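Local atomic coordinates of glycoside hydrolase, GH17 family (Formosa sp. Hel1_33_131, PDB entry 6FCG), a protein that probably hydrolyses internal beta-1,3-glucosidic bonds of the algal storage glucan laminarin, as an endo-acting laminarinase. Residues T374-D388 against R397-K410. Sequence-based numbering, arbitrary orientation.
Sequences TVDGKAKYVLWDLVD and RGGNPITKTYNGNK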
loop_
_atom_site.group_PDB
_atom_site.type_symbol
_atom_site.label_atom_id
_atom_site.label_comp_id
_atom_site.label_asym_id
_atom_site.label_seq_id
_atom_site.Cartn_x
_atom_site.Cartn_y
_atom_site.Cartn_z
ATOM N N THR A 374 1.938 -11.317 -33.906
ATOM C CA THR A 374 1.912 -12.206 -32.734
ATOM C C THR A 374 2.770 -13.407 -33.076
ATOM O O THR A 374 3.150 -13.584 -34.224
ATOM C CB THR A 374 0.501 -12.660 -32.271
ATOM O OG1 THR A 374 -0.052 -13.673 -33.134
ATOM C CG2 THR A 374 -0.466 -11.508 -32.115
ATOM N N VAL A 375 3.073 -14.242 -32.096
ATOM C CA VAL A 375 3.876 -15.447 -32.378
ATOM C C VAL A 375 3.148 -16.346 -33.428
ATOM O O VAL A 375 3.779 -16.923 -34.290
ATOM C CB VAL A 375 4.351 -16.196 -31.102
ATOM C CG1 VAL A 375 3.188 -16.831 -30.378
ATOM C CG2 VAL A 375 5.370 -17.265 -31.445
ATOM N N ASP A 376 1.814 -16.423 -33.353
ATOM C CA ASP A 376 0.981 -17.232 -34.264
ATOM C C ASP A 376 0.749 -16.603 -35.645
ATOM O O ASP A 376 0.085 -17.195 -36.485
ATOM C CB ASP A 376 -0.394 -17.530 -33.623
ATOM C CG ASP A 376 -0.287 -18.281 -32.275
ATOM O OD1 ASP A 376 0.414 -19.320 -32.183
ATOM O OD2 ASP A 376 -0.906 -17.816 -31.298
ATOM N N GLY A 377 1.286 -15.413 -35.885
ATOM C CA GLY A 377 1.218 -14.787 -37.187
ATOM C C GLY A 377 0.022 -13.885 -37.368
ATOM O O GLY A 377 -0.264 -13.495 -38.490
ATOM N N LYS A 378 -0.671 -13.537 -36.288
ATOM C CA LYS A 378 -1.705 -12.523 -36.362
ATOM C C LYS A 378 -1.107 -11.117 -36.467
ATOM O O LYS A 378 -0.130 -10.789 -35.801
ATOM C CB LYS A 378 -2.619 -12.584 -35.159
ATOM C CG LYS A 378 -3.448 -13.851 -35.091
ATOM C CD LYS A 378 -4.810 -13.546 -34.478
ATOM C CE LYS A 378 -5.769 -14.722 -34.568
ATOM N NZ LYS A 378 -5.280 -15.817 -33.690
ATOM N N ALA A 379 -1.674 -10.295 -37.338
ATOM C CA ALA A 379 -1.225 -8.925 -37.513
ATOM C C ALA A 379 -1.893 -8.050 -36.465
ATOM O O ALA A 379 -3.111 -7.971 -36.405
ATOM C CB ALA A 379 -1.567 -8.428 -38.917
ATOM N N LYS A 380 -1.075 -7.365 -35.672
ATOM C CA LYS A 380 -1.563 -6.405 -34.687
ATOM C C LYS A 380 -2.070 -5.151 -35.378
ATOM O O LYS A 380 -1.769 -4.914 -36.557
ATOM C CB LYS A 380 -0.455 -6.020 -33.710
ATOM C CG LYS A 380 0.016 -7.162 -32.822
ATOM C CD LYS A 380 1.284 -6.781 -32.088
ATOM C CE LYS A 380 1.797 -7.923 -31.217
ATOM N NZ LYS A 380 3.018 -7.546 -30.433
ATOM N N TYR A 381 -2.810 -4.345 -34.633
ATOM C CA TYR A 381 -3.464 -3.145 -35.150
ATOM C C TYR A 381 -2.655 -2.359 -36.173
ATOM O O TYR A 381 -3.178 -1.960 -37.228
ATOM C CB TYR A 381 -3.886 -2.208 -34.010
ATOM C CG TYR A 381 -4.590 -0.973 -34.530
ATOM C CD1 TYR A 381 -5.875 -1.060 -35.074
ATOM C CD2 TYR A 381 -3.950 0.271 -34.537
ATOM C CE1 TYR A 381 -6.513 0.061 -35.581
ATOM C CE2 TYR A 381 -4.571 1.399 -35.040
ATOM C CZ TYR A 381 -5.854 1.291 -35.560
ATOM O OH TYR A 381 -6.490 2.417 -36.030
ATOM N N VAL A 382 -1.382 -2.141 -35.850
ATOM C CA VAL A 382 -0.449 -1.440 -36.736
ATOM C C VAL A 382 -0.477 -1.892 -38.205
ATOM O O VAL A 382 -0.297 -1.051 -39.087
ATOM C CB VAL A 382 0.992 -1.488 -36.161
ATOM C CG1 VAL A 382 1.541 -2.906 -36.087
ATOM C CG2 VAL A 382 1.940 -0.577 -36.923
ATOM N N LEU A 383 -0.692 -3.193 -38.452
ATOM C CA LEU A 383 -0.711 -3.770 -39.816
ATOM C C LEU A 383 -2.077 -4.210 -40.362
ATOM O O LEU A 383 -2.133 -4.824 -41.424
ATOM C CB LEU A 383 0.227 -4.995 -39.889
ATOM C CG LEU A 383 1.707 -4.816 -39.568
ATOM C CD1 LEU A 383 2.472 -6.102 -39.842
ATOM C CD2 LEU A 383 2.296 -3.657 -40.359
ATOM N N TRP A 384 -3.167 -3.954 -39.643
ATOM C CA TRP A 384 -4.517 -4.350 -40.116
ATOM C C TRP A 384 -4.796 -3.831 -41.500
ATOM O O TRP A 384 -5.369 -4.520 -42.315
ATOM C CB TRP A 384 -5.601 -3.778 -39.208
ATOM C CG TRP A 384 -5.771 -4.431 -37.876
ATOM C CD1 TRP A 384 -4.992 -5.413 -37.314
ATOM C CD2 TRP A 384 -6.780 -4.127 -36.937
ATOM N NE1 TRP A 384 -5.475 -5.729 -36.080
ATOM C CE2 TRP A 384 -6.572 -4.945 -35.826
ATOM C CE3 TRP A 384 -7.848 -3.225 -36.927
ATOM C CZ2 TRP A 384 -7.394 -4.885 -34.696
ATOM C CZ3 TRP A 384 -8.671 -3.179 -35.828
ATOM C CH2 TRP A 384 -8.438 -4.004 -34.719
ATOM N N ASP A 385 -4.372 -2.612 -41.762
ATOM C CA ASP A 385 -4.621 -1.987 -43.038
ATOM C C ASP A 385 -3.996 -2.813 -44.171
ATOM O O ASP A 385 -4.633 -3.052 -45.191
ATOM C CB ASP A 385 -4.075 -0.558 -43.006
ATOM C CG ASP A 385 -4.727 0.344 -44.021
ATOM O OD1 ASP A 385 -5.124 -0.133 -45.112
ATOM O OD2 ASP A 385 -4.801 1.560 -43.730
ATOM N N LEU A 386 -2.763 -3.265 -43.974
ATOM C CA LEU A 386 -2.097 -4.126 -44.949
ATOM C C LEU A 386 -2.746 -5.480 -45.141
ATOM O O LEU A 386 -2.728 -6.001 -46.253
ATOM C CB LEU A 386 -0.641 -4.369 -44.575
ATOM C CG LEU A 386 0.284 -3.149 -44.540
ATOM C CD1 LEU A 386 1.745 -3.565 -44.325
ATOM C CD2 LEU A 386 0.181 -2.291 -45.800
ATOM N N VAL A 387 -3.294 -6.069 -44.090
ATOM C CA VAL A 387 -4.033 -7.321 -44.259
ATOM C C VAL A 387 -5.217 -7.106 -45.217
ATOM O O VAL A 387 -5.439 -7.909 -46.121
ATOM C CB VAL A 387 -4.530 -7.916 -42.920
ATOM C CG1 VAL A 387 -5.427 -9.140 -43.130
ATOM C CG2 VAL A 387 -3.338 -8.295 -42.061
ATOM N N ASP A 388 -5.957 -6.016 -45.014
ATOM C CA ASP A 388 -7.126 -5.673 -45.850
ATOM C C ASP A 388 -6.762 -5.455 -47.317
ATOM O O ASP A 388 -7.515 -5.841 -48.195
ATOM C CB ASP A 388 -7.863 -4.422 -45.309
ATOM C CG ASP A 388 -8.504 -4.645 -43.937
ATOM O OD1 ASP A 388 -8.591 -5.820 -43.493
ATOM O OD2 ASP A 388 -8.887 -3.638 -43.306
ATOM N N ARG A 397 2.214 -18.519 -41.478
ATOM C CA ARG A 397 3.222 -18.792 -40.437
ATOM C C ARG A 397 2.788 -19.989 -39.600
ATOM O O ARG A 397 1.755 -19.947 -38.955
ATOM C CB ARG A 397 3.494 -17.555 -39.542
ATOM C CG ARG A 397 4.820 -17.597 -38.776
ATOM C CD ARG A 397 5.030 -16.329 -37.989
ATOM N NE ARG A 397 5.687 -16.344 -36.675
ATOM C CZ ARG A 397 6.971 -16.222 -36.386
ATOM N NH1 ARG A 397 7.891 -16.203 -37.308
ATOM N NH2 ARG A 397 7.351 -16.158 -35.129
ATOM N N GLY A 398 3.567 -21.069 -39.658
ATOM C CA GLY A 398 3.318 -22.308 -38.889
ATOM C C GLY A 398 1.994 -22.979 -39.216
ATOM O O GLY A 398 1.355 -23.518 -38.336
ATOM N N GLY A 399 1.546 -22.872 -40.465
ATOM C CA GLY A 399 0.196 -23.266 -40.847
ATOM C C GLY A 399 -0.919 -22.216 -40.785
ATOM O O GLY A 399 -1.949 -22.393 -41.425
ATOM N N ASN A 400 -0.746 -21.116 -40.067
ATOM C CA ASN A 400 -1.814 -20.099 -39.944
ATOM C C ASN A 400 -1.769 -19.010 -41.007
ATOM O O ASN A 400 -0.686 -18.503 -41.315
ATOM C CB ASN A 400 -1.751 -19.436 -38.578
ATOM C CG ASN A 400 -1.727 -20.451 -37.466
ATOM O OD1 ASN A 400 -2.403 -21.460 -37.535
ATOM N ND2 ASN A 400 -0.943 -20.196 -36.443
ATOM N N PRO A 401 -2.944 -18.614 -41.547
ATOM C CA PRO A 401 -2.934 -17.424 -42.413
ATOM C C PRO A 401 -2.761 -16.150 -41.591
ATOM O O PRO A 401 -2.990 -16.159 -40.376
ATOM C CB PRO A 401 -4.302 -17.451 -43.101
ATOM C CG PRO A 401 -5.021 -18.637 -42.550
ATOM C CD PRO A 401 -4.298 -19.146 -41.360
ATOM N N ILE A 402 -2.359 -15.070 -42.258
ATOM C CA ILE A 402 -2.136 -13.812 -41.583
ATOM C C ILE A 402 -3.468 -13.109 -41.379
ATOM O O ILE A 402 -4.002 -12.455 -42.266
ATOM C CB ILE A 402 -1.125 -12.918 -42.312
ATOM C CG1 ILE A 402 0.164 -13.688 -42.619
ATOM C CG2 ILE A 402 -0.796 -11.695 -41.475
ATOM C CD1 ILE A 402 0.779 -14.439 -41.456
ATOM N N THR A 403 -3.944 -13.219 -40.148
ATOM C CA THR A 403 -5.236 -12.731 -39.688
ATOM C C THR A 403 -5.041 -11.471 -38.851
ATOM O O THR A 403 -3.971 -11.249 -38.290
ATOM C CB THR A 403 -5.880 -13.872 -38.897
ATOM O OG1 THR A 403 -6.551 -14.671 -39.845
ATOM C CG2 THR A 403 -6.876 -13.444 -37.843
ATOM N N LYS A 404 -6.060 -10.625 -38.803
ATOM C CA LYS A 404 -6.071 -9.475 -37.903
ATOM C C LYS A 404 -6.314 -9.890 -36.460
ATOM O O LYS A 404 -7.141 -10.754 -36.198
ATOM C CB LYS A 404 -7.133 -8.490 -38.354
ATOM C CG LYS A 404 -6.686 -7.594 -39.506
ATOM C CD LYS A 404 -7.699 -7.432 -40.635
ATOM C CE LYS A 404 -9.077 -7.012 -40.165
ATOM N NZ LYS A 404 -9.942 -6.526 -41.271
ATOM N N THR A 405 -5.578 -9.284 -35.518
ATOM C CA THR A 405 -5.874 -9.409 -34.063
ATOM C C THR A 405 -7.225 -8.777 -33.801
ATOM O O THR A 405 -7.649 -7.942 -34.599
ATOM C CB THR A 405 -4.837 -8.686 -33.148
ATOM O OG1 THR A 405 -4.697 -7.324 -33.556
ATOM C CG2 THR A 405 -3.456 -9.376 -33.187
ATOM N N TYR A 406 -7.907 -9.190 -32.721
ATOM C CA TYR A 406 -9.265 -8.680 -32.373
ATOM C C TYR A 406 -10.343 -8.869 -33.462
ATOM O O TYR A 406 -11.389 -8.209 -33.424
ATOM C CB TYR A 406 -9.214 -7.170 -32.042
ATOM C CG TYR A 406 -8.402 -6.817 -30.844
ATOM C CD1 TYR A 406 -9.005 -6.707 -29.592
ATOM C CD2 TYR A 406 -7.034 -6.568 -30.952
ATOM C CE1 TYR A 406 -8.278 -6.364 -28.488
ATOM C CE2 TYR A 406 -6.284 -6.218 -29.841
ATOM C CZ TYR A 406 -6.921 -6.111 -28.610
ATOM O OH TYR A 406 -6.187 -5.773 -27.515
ATOM N N ASN A 407 -10.096 -9.723 -34.448
ATOM C CA ASN A 407 -10.968 -9.826 -35.617
ATOM C C ASN A 407 -11.152 -8.554 -36.377
ATOM O O ASN A 407 -12.182 -8.357 -37.022
ATOM C CB ASN A 407 -12.316 -10.426 -35.238
ATOM C CG ASN A 407 -12.227 -11.885 -35.307
ATOM O OD1 ASN A 407 -12.037 -12.366 -36.406
ATOM N ND2 ASN A 407 -12.111 -12.582 -34.173
ATOM N N GLY A 408 -10.143 -7.690 -36.306
ATOM C CA GLY A 408 -10.204 -6.410 -36.975
ATOM C C GLY A 408 -11.224 -5.461 -36.420
ATOM O O GLY A 408 -11.634 -4.520 -37.112
ATOM N N ASN A 409 -11.628 -5.696 -35.165
ATOM C CA ASN A 409 -12.648 -4.881 -34.516
ATOM C C ASN A 409 -12.022 -3.780 -33.671
ATOM O O ASN A 409 -11.582 -4.025 -32.532
ATOM C CB ASN A 409 -13.570 -5.741 -33.660
ATOM C CG ASN A 409 -14.753 -4.954 -33.122
ATOM O OD1 ASN A 409 -14.817 -3.729 -33.241
ATOM N ND2 ASN A 409 -15.680 -5.652 -32.524
ATOM N N LYS A 410 -12.015 -2.574 -34.237
ATOM C CA LYS A 410 -11.385 -1.424 -33.610
ATOM C C LYS A 410 -12.031 -1.092 -32.247
ATOM O O LYS A 410 -11.334 -0.749 -31.283
ATOM C CB LYS A 410 -11.410 -0.224 -34.573
ATOM C CG LYS A 410 -10.645 1.025 -34.130
ATOM C CD LYS A 410 -10.839 2.319 -35.040
ATOM C CE LYS A 410 -9.711 2.614 -36.020
ATOM N NZ LYS A 410 -9.816 3.977 -36.635
#
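Trp384, Lys404 and Thr405 carry the contact by which the C-terminal part of this TIM-barrel-type GH17 chain packs on itself: residues 397-410 lie along the loop that leads into helix 384-388. A single beta bridge between Ala379 and Lys404 aligns the backbones, with Ala379 N bonded to Thr403 O (2.7 Å) and Thr405 N to Ala379 O (2.9 Å). Beyond it both faces of the Trp384 indole are met. Over one face lie Lys404 CG, above the five-membered ring, and Gly408 CA, 3.7 Å from the centroid of the six-membered ring and almost on its normal; on the opposite face Tyr381 CD1 comes in near the rim, its ring edge turned to the indole. In the ring plane, Trp384 NE1 donates to Thr405 OG1 (3.1 Å, 155° at the hydrogen), which also bonds to Glu326 at the start of helix 326-342. Thr405 sets OG1 between its backbone N and carbonyl carbon (chi1 53°), which leaves CG2 in contact with Thr374 CG2 (3.8 Å). A leucine in place of Trp384 would probably leave Thr405 OG1 without this donor and deprive Lys404 and Gly408 of the flat surface they rest on. At the far end, Arg397 NE reaches Val375 O nearly straight (174°), while its NH1 pairs with Asp74. The Lys404 chain, bent at chi2 and chi3, passes Val387 CG1 and brings NZ to the syn lone pair of Asp388 OD1, a 2.7 Å salt bridge.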